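Local coordinates for 1-pyrroline-5-carboxylate dehydrogenase (PDB 1UZB), which probably catalyses the NAD(P)+-dependent oxidation of glutamate semialdehyde, the open form of 1-pyrroline-5-carboxylate, to glutamate in proline breakdown, at residues L150-P155 against S169-L174; W93-R98 against V198-T203; F282-V287 against Y502-L507. One frame throughout, in Å; residues are numbered along the deposited sequence. Where two conformers were deposited one is given.

Interaction 1 (L150-P155 against S169-L174)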
loop_
_atom_site.group_PDB
_atom_site.type_symbol
_atom_site.label_atom_id
_atom_site.label_comp_id
_atom_site.label_asym_id
_atom_site.label_seq_id
_atom_site.Cartn_x
_atom_site.Cartn_y
_atom_site.Cartn_z
ATOM N N LEU A 150 0.233 -18.462 -2.796
ATOM C CA LEU A 150 -0.836 -17.534 -3.152
ATOM C C LEU A 150 -0.309 -16.216 -3.708
ATOM O O LEU A 150 -1.030 -15.495 -4.402
ATOM C CB LEU A 150 -1.728 -17.277 -1.938
ATOM C CG LEU A 150 -2.631 -18.459 -1.567
ATOM C CD1 LEU A 150 -3.240 -18.239 -0.193
ATOM C CD2 LEU A 150 -3.717 -18.620 -2.620
ATOM N N ARG A 151 0.948 -15.903 -3.412
ATOM C CA ARG A 151 1.558 -14.668 -3.895
ATOM C C ARG A 151 1.837 -14.739 -5.397
ATOM O O ARG A 151 2.125 -13.720 -6.029
ATOM C CB ARG A 151 2.861 -14.397 -3.135
ATOM C CG ARG A 151 2.677 -14.211 -1.634
ATOM C CD ARG A 151 2.022 -12.875 -1.312
ATOM N NE ARG A 151 2.972 -11.770 -1.406
ATOM C CZ ARG A 151 3.864 -11.467 -0.467
ATOM N NH1 ARG A 151 3.926 -12.184 0.649
ATOM N NH2 ARG A 151 4.705 -10.458 -0.648
ATOM N N TYR A 152 1.746 -15.941 -5.962
ATOM C CA TYR A 152 1.995 -16.142 -7.388
ATOM C C TYR A 152 0.719 -16.423 -8.174
ATOM O O TYR A 152 0.779 -16.739 -9.363
ATOM C CB TYR A 152 2.952 -17.322 -7.603
ATOM C CG TYR A 152 4.347 -17.110 -7.064
ATOM C CD1 TYR A 152 4.670 -17.447 -5.752
ATOM C CD2 TYR A 152 5.343 -16.559 -7.867
ATOM C CE1 TYR A 152 5.956 -17.238 -5.250
ATOM C CE2 TYR A 152 6.629 -16.349 -7.380
ATOM C CZ TYR A 152 6.929 -16.688 -6.073
ATOM O OH TYR A 152 8.201 -16.482 -5.592
ATOM N N ARG A 153 -0.434 -16.299 -7.526
ATOM C CA ARG A 153 -1.700 -16.611 -8.187
ATOM C C ARG A 153 -2.065 -15.752 -9.396
ATOM O O ARG A 153 -1.696 -14.585 -9.492
ATOM C CB ARG A 153 -2.843 -16.601 -7.164
ATOM C CG ARG A 153 -3.332 -15.229 -6.737
ATOM C CD ARG A 153 -4.302 -15.363 -5.568
ATOM N NE ARG A 153 -5.053 -14.139 -5.301
ATOM C CZ ARG A 153 -6.091 -13.722 -6.019
ATOM N NH1 ARG A 153 -6.511 -14.433 -7.057
ATOM N NH2 ARG A 153 -6.716 -12.598 -5.697
ATOM N N TYR A 154 -2.806 -16.367 -10.313
ATOM C CA TYR A 154 -3.249 -15.742 -11.557
ATOM C C TYR A 154 -4.019 -14.433 -11.396
ATOM O O TYR A 154 -5.008 -14.384 -10.665
ATOM C CB TYR A 154 -4.123 -16.741 -12.325
ATOM C CG TYR A 154 -4.762 -16.189 -13.580
ATOM C CD1 TYR A 154 -6.076 -15.721 -13.573
ATOM C CD2 TYR A 154 -4.050 -16.138 -14.777
ATOM C CE1 TYR A 154 -6.667 -15.217 -14.732
ATOM C CE2 TYR A 154 -4.627 -15.637 -15.938
ATOM C CZ TYR A 154 -5.934 -15.179 -15.911
ATOM O OH TYR A 154 -6.511 -14.694 -17.064
ATOM N N PRO A 155 -3.550 -13.338 -12.027
ATOM C CA PRO A 155 -2.372 -13.117 -12.881
ATOM C C PRO A 155 -1.436 -12.277 -12.006
ATOM O O PRO A 155 -1.717 -11.111 -11.732
ATOM C CB PRO A 155 -2.939 -12.312 -14.051
ATOM C CG PRO A 155 -4.453 -12.320 -13.859
ATOM C CD PRO A 155 -4.597 -12.362 -12.383
ATOM N N SER A 169 0.356 -11.171 -17.885
ATOM C CA SER A 169 1.427 -12.138 -17.677
ATOM C C SER A 169 1.122 -12.909 -16.398
ATOM O O SER A 169 0.668 -12.338 -15.396
ATOM C CB SER A 169 2.783 -11.438 -17.584
ATOM O OG SER A 169 3.231 -11.077 -18.882
ATOM N N PHE A 170 1.358 -14.214 -16.438
ATOM C CA PHE A 170 1.071 -15.064 -15.296
ATOM C C PHE A 170 1.979 -16.281 -15.253
ATOM O O PHE A 170 2.595 -16.654 -16.253
ATOM C CB PHE A 170 -0.402 -15.506 -15.320
ATOM C CG PHE A 170 -0.834 -16.141 -16.616
ATOM C CD1 PHE A 170 -1.317 -15.365 -17.671
ATOM C CD2 PHE A 170 -0.777 -17.518 -16.777
ATOM C CE1 PHE A 170 -1.739 -15.961 -18.864
ATOM C CE2 PHE A 170 -1.195 -18.118 -17.962
ATOM C CZ PHE A 170 -1.679 -17.338 -19.006
ATOM N N TYR A 171 2.052 -16.898 -14.081
ATOM C CA TYR A 171 2.882 -18.072 -13.888
ATOM C C TYR A 171 2.124 -19.375 -14.043
ATOM O O TYR A 171 0.920 -19.459 -13.777
ATOM C CB TYR A 171 3.528 -18.048 -12.502
ATOM C CG TYR A 171 4.407 -16.850 -12.272
ATOM C CD1 TYR A 171 4.019 -15.833 -11.401
ATOM C CD2 TYR A 171 5.621 -16.722 -12.942
ATOM C CE1 TYR A 171 4.821 -14.713 -11.206
ATOM C CE2 TYR A 171 6.431 -15.609 -12.754
ATOM C CZ TYR A 171 6.025 -14.610 -11.884
ATOM O OH TYR A 171 6.821 -13.506 -11.692
ATOM N N VAL A 172 2.851 -20.391 -14.487
ATOM C CA VAL A 172 2.289 -21.716 -14.642
ATOM C C VAL A 172 3.344 -22.720 -14.201
ATOM O O VAL A 172 4.546 -22.476 -14.336
ATOM C CB VAL A 172 1.860 -21.967 -16.098
ATOM C CG1 VAL A 172 0.836 -20.921 -16.490
ATOM C CG2 VAL A 172 3.056 -21.903 -17.035
ATOM N N PRO A 173 2.912 -23.845 -13.621
ATOM C CA PRO A 173 3.856 -24.868 -13.168
ATOM C C PRO A 173 4.565 -25.523 -14.349
ATOM O O PRO A 173 4.096 -25.449 -15.487
ATOM C CB PRO A 173 2.968 -25.830 -12.380
ATOM C CG PRO A 173 1.649 -25.715 -13.078
ATOM C CD PRO A 173 1.522 -24.233 -13.322
ATOM N N LEU A 174 5.694 -26.163 -14.066
ATOM C CA LEU A 174 6.516 -26.799 -15.091
ATOM C C LEU A 174 6.051 -28.172 -15.556
ATOM O O LEU A 174 6.015 -28.441 -16.756
ATOM C CB LEU A 174 7.958 -26.910 -14.594
ATOM C CG LEU A 174 8.627 -25.617 -14.122
ATOM C CD1 LEU A 174 9.983 -25.928 -13.505
ATOM C CD2 LEU A 174 8.764 -24.666 -15.298
HETATM O O HOH W 1 0.255 -15.786 -12.004
#
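Over one face of the Phe170 ring stands the edge of Tyr154, an edge-to-face pair whose planes meet at 73°. Tyr154 CD2 lies 3.7 Å from Phe170 CG, and CE2 reaches the rim over CD1. Tyr154 is itself covered: in one of its two conformers, Pro155 has CG 3.6 Å above the tyrosine ring plane, over the centre. The peptide bond between them is cis, folding the proline back. On Phe170, CG is wedged between the backbone N and the carbonyl carbon (chi1 53°), which points the ring at Tyr154; its CB packs on Pro155. A second, offset edge-to-face pair has the edge of Tyr152 turned toward the face of Tyr171, with Tyr152 CD2 3.8 Å from Tyr171 CD1. Between the backbones a water donates to Tyr152 O (2.9 Å) and accepts from Tyr171 N (3.0 Å). The tyrosine hydroxyls bond beyond: Tyr152 to Leu500 O, Tyr154 to Glu168 of its own chain and Arg100 of the second subunit, Tyr171 to Asp501 of the third subunit. The loop after helix 128-149 is thus seated on strand 165-180, paired with strand 507-515 in the extension that, as in other aldehyde dehydrogenases, probably serves subunit association.

Interaction 2 (W93-R98 against V198-T203)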
loop_
_atom_site.group_PDB
_atom_site.type_symbol
_atom_site.label_atom_id
_atom_site.label_comp_id
_atom_site.label_asym_id
_atom_site.label_seq_id
_atom_site.Cartn_x
_atom_site.Cartn_y
_atom_site.Cartn_z
ATOM N N TRP A 93 -6.013 -26.640 -10.859
ATOM C CA TRP A 93 -6.675 -26.382 -9.583
ATOM C C TRP A 93 -6.450 -24.926 -9.194
ATOM O O TRP A 93 -5.362 -24.386 -9.404
ATOM C CB TRP A 93 -6.068 -27.236 -8.466
ATOM C CG TRP A 93 -6.622 -28.610 -8.303
ATOM C CD1 TRP A 93 -6.822 -29.542 -9.283
ATOM C CD2 TRP A 93 -6.977 -29.244 -7.069
ATOM N NE1 TRP A 93 -7.274 -30.717 -8.733
ATOM C CE2 TRP A 93 -7.379 -30.562 -7.375
ATOM C CE3 TRP A 93 -6.989 -28.825 -5.731
ATOM C CZ2 TRP A 93 -7.791 -31.468 -6.392
ATOM C CZ3 TRP A 93 -7.398 -29.725 -4.753
ATOM C CH2 TRP A 93 -7.793 -31.031 -5.091
ATOM N N PRO A 94 -7.477 -24.261 -8.643
ATOM C CA PRO A 94 -7.261 -22.870 -8.244
ATOM C C PRO A 94 -6.187 -22.930 -7.159
ATOM O O PRO A 94 -6.144 -23.890 -6.383
ATOM C CB PRO A 94 -8.616 -22.460 -7.674
ATOM C CG PRO A 94 -9.577 -23.262 -8.499
ATOM C CD PRO A 94 -8.906 -24.620 -8.575
ATOM N N GLN A 95 -5.323 -21.923 -7.097
ATOM C CA GLN A 95 -4.270 -21.936 -6.091
ATOM C C GLN A 95 -4.849 -22.041 -4.681
ATOM O O GLN A 95 -4.277 -22.707 -3.817
ATOM C CB GLN A 95 -3.390 -20.689 -6.207
ATOM C CG GLN A 95 -2.210 -20.691 -5.238
ATOM C CD GLN A 95 -1.349 -21.934 -5.381
ATOM O OE1 GLN A 95 -0.781 -22.190 -6.444
ATOM N NE2 GLN A 95 -1.254 -22.714 -4.313
ATOM N N GLU A 96 -5.992 -21.403 -4.446
ATOM C CA GLU A 96 -6.610 -21.459 -3.125
ATOM C C GLU A 96 -6.912 -22.900 -2.710
ATOM O O GLU A 96 -6.787 -23.261 -1.532
ATOM C CB GLU A 96 -7.897 -20.631 -3.098
ATOM C CG GLU A 96 -7.682 -19.118 -3.144
ATOM C CD GLU A 96 -7.360 -18.591 -4.532
ATOM O OE1 GLU A 96 -7.055 -17.384 -4.644
ATOM O OE2 GLU A 96 -7.420 -19.368 -5.507
ATOM N N ASP A 97 -7.302 -23.716 -3.686
ATOM C CA ASP A 97 -7.618 -25.125 -3.454
ATOM C C ASP A 97 -6.361 -25.932 -3.136
ATOM O O ASP A 97 -6.360 -26.766 -2.229
ATOM C CB ASP A 97 -8.317 -25.727 -4.682
ATOM C CG ASP A 97 -9.732 -25.209 -4.877
ATOM O OD1 ASP A 97 -10.106 -24.192 -4.258
ATOM O OD2 ASP A 97 -10.474 -25.826 -5.671
ATOM N N ARG A 98 -5.287 -25.693 -3.885
ATOM C CA ARG A 98 -4.044 -26.414 -3.630
ATOM C C ARG A 98 -3.475 -26.019 -2.271
ATOM O O ARG A 98 -2.979 -26.866 -1.522
ATOM C CB ARG A 98 -3.012 -26.129 -4.729
ATOM C CG ARG A 98 -3.346 -26.760 -6.083
ATOM C CD ARG A 98 -2.147 -26.731 -7.029
ATOM N NE ARG A 98 -1.788 -25.363 -7.386
ATOM C CZ ARG A 98 -2.035 -24.806 -8.567
ATOM N NH1 ARG A 98 -2.629 -25.501 -9.530
ATOM N NH2 ARG A 98 -1.727 -23.534 -8.775
ATOM N N VAL A 198 4.864 -28.887 -5.587
ATOM C CA VAL A 198 3.472 -29.320 -5.663
ATOM C C VAL A 198 2.478 -28.199 -5.364
ATOM O O VAL A 198 1.422 -28.118 -5.988
ATOM C CB VAL A 198 3.225 -30.507 -4.695
ATOM C CG1 VAL A 198 1.733 -30.759 -4.515
ATOM C CG2 VAL A 198 3.905 -31.754 -5.240
ATOM N N ALA A 199 2.820 -27.331 -4.419
ATOM C CA ALA A 199 1.935 -26.237 -4.037
ATOM C C ALA A 199 1.501 -25.373 -5.214
ATOM O O ALA A 199 0.339 -24.960 -5.298
ATOM C CB ALA A 199 2.610 -25.368 -2.984
ATOM N N VAL A 200 2.427 -25.106 -6.127
ATOM C CA VAL A 200 2.121 -24.263 -7.270
ATOM C C VAL A 200 1.672 -25.000 -8.528
ATOM O O VAL A 200 1.585 -24.400 -9.601
ATOM C CB VAL A 200 3.311 -23.333 -7.612
ATOM C CG1 VAL A 200 3.556 -22.367 -6.459
ATOM C CG2 VAL A 200 4.559 -24.155 -7.906
ATOM N N GLY A 201 1.401 -26.299 -8.412
ATOM C CA GLY A 201 0.897 -27.024 -9.567
ATOM C C GLY A 201 1.734 -28.097 -10.226
ATOM O O GLY A 201 1.298 -28.679 -11.217
ATOM N N ASN A 202 2.930 -28.360 -9.715
ATOM C CA ASN A 202 3.769 -29.405 -10.292
ATOM C C ASN A 202 3.410 -30.730 -9.633
ATOM O O ASN A 202 2.677 -30.765 -8.639
ATOM C CB ASN A 202 5.247 -29.111 -10.023
ATOM C CG ASN A 202 5.720 -27.834 -10.674
ATOM O OD1 ASN A 202 5.976 -27.793 -11.877
ATOM N ND2 ASN A 202 5.835 -26.774 -9.881
ATOM N N THR A 203 3.913 -31.824 -10.197
ATOM C CA THR A 203 3.702 -33.141 -9.611
ATOM C C THR A 203 5.100 -33.694 -9.356
ATOM O O THR A 203 6.061 -33.328 -10.044
ATOM C CB THR A 203 2.868 -34.067 -10.515
ATOM O OG1 THR A 203 3.517 -34.232 -11.778
ATOM C CG2 THR A 203 1.476 -33.475 -10.716
#
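Ala199 O is gripped by two side chains, Gln95 NE2 at 2.9 Å and Arg98 NE at 3.0 Å, which approach from opposite faces of the carbonyl plane. Both donors stand well above that plane, by 42° and 40°. The oxygen lies almost in the amide plane of Gln95, but is tilted from the guanidinium plane of Arg98. The two side chains are also tied to each other: Arg98 NH2 gives a nearly straight bond of 2.9 Å to Gln95 OE1, one turn back on the same helix, and this fixes which way round the amide is turned. Gln95 starts with CG anti to the backbone N (chi1 -176°) and then bends at chi2, bringing its amide over to Ala199. One face of the guanidinium rests on the peptide between Val200 and Gly201, with Val200 C 3.4 Å above its plane. Gly201, with positive phi, is the C-prime residue of a Schellman motif, its N bonded to Val198 O at 3.0 Å. Side chains of the first turn of helix 95-111 therefore bind the C-terminal end of helix 188-199, while Ala149 of helix 128-149 packs on Gln95, Ala199 and Val200.

Interaction 3 (F282-V287 against Y502-L507)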
loop_
_atom_site.group_PDB
_atom_site.type_symbol
_atom_site.label_atom_id
_atom_site.label_comp_id
_atom_site.label_asym_id
_atom_site.label_seq_id
_atom_site.Cartn_x
_atom_site.Cartn_y
_atom_site.Cartn_z
ATOM N N PHE A 282 14.624 -27.611 -21.632
ATOM C CA PHE A 282 15.881 -27.470 -20.923
ATOM C C PHE A 282 15.521 -27.759 -19.468
ATOM O O PHE A 282 14.746 -27.029 -18.849
ATOM C CB PHE A 282 16.434 -26.046 -21.060
ATOM C CG PHE A 282 16.960 -25.727 -22.432
ATOM C CD1 PHE A 282 16.107 -25.313 -23.453
ATOM C CD2 PHE A 282 18.317 -25.860 -22.707
ATOM C CE1 PHE A 282 16.602 -25.040 -24.728
ATOM C CE2 PHE A 282 18.821 -25.591 -23.974
ATOM C CZ PHE A 282 17.964 -25.180 -24.989
ATOM N N LYS A 283 16.063 -28.843 -18.929
ATOM C CA LYS A 283 15.784 -29.228 -17.553
ATOM C C LYS A 283 16.284 -28.241 -16.516
ATOM O O LYS A 283 17.339 -27.624 -16.678
ATOM C CB LYS A 283 16.422 -30.580 -17.239
ATOM C CG LYS A 283 15.789 -31.756 -17.924
ATOM C CD LYS A 283 16.594 -33.013 -17.649
ATOM C CE LYS A 283 15.880 -34.233 -18.183
ATOM N NZ LYS A 283 16.743 -35.441 -18.105
ATOM N N ARG A 284 15.518 -28.102 -15.441
ATOM C CA ARG A 284 15.926 -27.253 -14.339
ATOM C C ARG A 284 16.382 -28.210 -13.251
ATOM O O ARG A 284 15.722 -29.213 -12.980
ATOM C CB ARG A 284 14.765 -26.404 -13.827
ATOM C CG ARG A 284 14.310 -25.341 -14.801
ATOM C CD ARG A 284 13.377 -24.360 -14.121
ATOM N NE ARG A 284 12.832 -23.403 -15.079
ATOM C CZ ARG A 284 11.983 -22.433 -14.763
ATOM N NH1 ARG A 284 11.578 -22.280 -13.509
ATOM N NH2 ARG A 284 11.529 -21.621 -15.707
ATOM N N ALA A 285 17.528 -27.914 -12.653
ATOM C CA ALA A 285 18.070 -28.740 -11.584
ATOM C C ALA A 285 18.476 -27.833 -10.439
ATOM O O ALA A 285 19.292 -26.921 -10.615
ATOM C CB ALA A 285 19.273 -29.530 -12.081
ATOM N N TYR A 286 17.893 -28.078 -9.274
ATOM C CA TYR A 286 18.194 -27.299 -8.085
ATOM C C TYR A 286 18.937 -28.230 -7.148
ATOM O O TYR A 286 18.471 -29.330 -6.861
ATOM C CB TYR A 286 16.893 -26.790 -7.457
ATOM C CG TYR A 286 15.736 -26.636 -8.430
ATOM C CD1 TYR A 286 14.850 -27.686 -8.662
ATOM C CD2 TYR A 286 15.530 -25.441 -9.122
ATOM C CE1 TYR A 286 13.787 -27.552 -9.554
ATOM C CE2 TYR A 286 14.468 -25.297 -10.016
ATOM C CZ TYR A 286 13.598 -26.357 -10.226
ATOM O OH TYR A 286 12.530 -26.224 -11.090
ATOM N N VAL A 287 20.113 -27.807 -6.699
ATOM C CA VAL A 287 20.909 -28.645 -5.819
ATOM C C VAL A 287 21.468 -27.913 -4.599
ATOM O O VAL A 287 21.921 -26.772 -4.694
ATOM C CB VAL A 287 22.088 -29.283 -6.597
ATOM C CG1 VAL A 287 21.565 -30.053 -7.805
ATOM C CG2 VAL A 287 23.066 -28.208 -7.039
ATOM N N TYR A 502 11.707 -19.376 -3.353
ATOM C CA TYR A 502 11.803 -20.803 -3.635
ATOM C C TYR A 502 10.780 -21.275 -4.660
ATOM O O TYR A 502 11.116 -22.013 -5.584
ATOM C CB TYR A 502 11.629 -21.607 -2.346
ATOM C CG TYR A 502 12.005 -23.071 -2.458
ATOM C CD1 TYR A 502 13.324 -23.454 -2.703
ATOM C CD2 TYR A 502 11.061 -24.072 -2.232
ATOM C CE1 TYR A 502 13.698 -24.795 -2.708
ATOM C CE2 TYR A 502 11.423 -25.420 -2.232
ATOM C CZ TYR A 502 12.745 -25.770 -2.464
ATOM O OH TYR A 502 13.124 -27.093 -2.408
ATOM N N LEU A 503 9.532 -20.842 -4.512
ATOM C CA LEU A 503 8.486 -21.287 -5.423
ATOM C C LEU A 503 8.641 -20.810 -6.867
ATOM O O LEU A 503 8.189 -21.482 -7.794
ATOM C CB LEU A 503 7.110 -20.895 -4.874
ATOM C CG LEU A 503 6.823 -21.388 -3.448
ATOM C CD1 LEU A 503 5.396 -21.036 -3.066
ATOM C CD2 LEU A 503 7.041 -22.895 -3.357
ATOM N N ARG A 504 9.283 -19.663 -7.063
ATOM C CA ARG A 504 9.488 -19.134 -8.410
ATOM C C ARG A 504 10.305 -20.107 -9.263
ATOM O O ARG A 504 10.182 -20.133 -10.490
ATOM C CB ARG A 504 10.217 -17.787 -8.339
ATOM C CG ARG A 504 10.500 -17.152 -9.699
ATOM C CD ARG A 504 9.211 -16.764 -10.391
ATOM N NE ARG A 504 9.425 -16.198 -11.720
ATOM C CZ ARG A 504 9.689 -16.913 -12.809
ATOM N NH1 ARG A 504 9.863 -16.296 -13.970
ATOM N NH2 ARG A 504 9.773 -18.239 -12.748
ATOM N N LEU A 505 11.145 -20.897 -8.601
ATOM C CA LEU A 505 11.994 -21.870 -9.278
ATOM C C LEU A 505 11.200 -22.973 -9.969
ATOM O O LEU A 505 11.695 -23.623 -10.894
ATOM C CB LEU A 505 12.946 -22.509 -8.268
ATOM C CG LEU A 505 13.889 -21.566 -7.520
ATOM C CD1 LEU A 505 14.610 -22.345 -6.436
ATOM C CD2 LEU A 505 14.872 -20.934 -8.486
ATOM N N PHE A 506 9.964 -23.176 -9.532
ATOM C CA PHE A 506 9.131 -24.234 -10.086
ATOM C C PHE A 506 7.997 -23.712 -10.962
ATOM O O PHE A 506 6.986 -24.390 -11.168
ATOM C CB PHE A 506 8.589 -25.089 -8.938
ATOM C CG PHE A 506 9.677 -25.612 -8.041
ATOM C CD1 PHE A 506 10.075 -24.903 -6.911
ATOM C CD2 PHE A 506 10.363 -26.773 -8.373
ATOM C CE1 PHE A 506 11.141 -25.344 -6.129
ATOM C CE2 PHE A 506 11.429 -27.221 -7.599
ATOM C CZ PHE A 506 11.819 -26.504 -6.475
ATOM N N LEU A 507 8.194 -22.512 -11.501
ATOM C CA LEU A 507 7.211 -21.860 -12.356
ATOM C C LEU A 507 7.865 -21.247 -13.587
ATOM O O LEU A 507 9.055 -20.925 -13.579
ATOM C CB LEU A 507 6.526 -20.723 -11.591
ATOM C CG LEU A 507 5.700 -21.082 -10.359
ATOM C CD1 LEU A 507 5.420 -19.826 -9.546
ATOM C CD2 LEU A 507 4.403 -21.751 -10.794
HETATM O O HOH W 2 10.724 -18.775 -15.534
#
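In the Rossmann-like nucleotide-binding domain of the aldehyde dehydrogenase fold, strand 284-288 pairs in parallel with strand 255-259 and here meets the type I turn Arg504-Leu507, which leads from helix 500-504 into strand 507-515. Two side chains of the strand take hold of carbonyls in that turn. Leu505 O accepts from Tyr286 OH at 2.7 Å, in one of the tyrosine's two conformers, and from Arg284 NH1 at 2.9 Å, the donors coming from opposite faces of its plane. The arginine is the steeper of the two, 64° out of the plane. Arg284 NH1 also gives a bond of 2.9 Å to Leu507 O, and NH2 adds a weak one to the same oxygen. Extended from CG to NE (chi2 -168°, chi3 -175°), Arg284 carries the NH1 edge of its guanidinium to the turn, with Leu505 O near its plane and Leu507 O tilted from it. Leu505 and Phe506 lie on the same side of the Tyr286 ring, with Tyr286 CE2 3.6 Å from Leu505 CB. Arg504, salt-bridged through NE to Asp501 of the third subunit, brings a second positive charge close to Arg284, and a water bridges the two, accepting from Arg284 NH2 at 3.0 Å and from Arg504 NH2 at 3.0 Å.

From the N terminus, residues 93-98 come first, and interaction 2 closes a loop of about a hundred residues when the chain returns at 198-203. Within that loop lies the short one of interaction 1, where the chain leaves helix 128-149 and comes back along strand 165-180. Interaction 3 follows in series, spanning 214 residues. None of the three cross, yet all touch in space: Pro173 packs on Gly201, Asn202 probably bonds Phe506 O, Val200 packs on Leu507, and Tyr171 lies against Arg504. Interaction 2 joins the ends of two helices, interaction 1 seats a loop on strand 165-180, and interaction 3 ties strand 284-288 to the turn before strand 507-515, with the third subunit beside interactions 1 and 3.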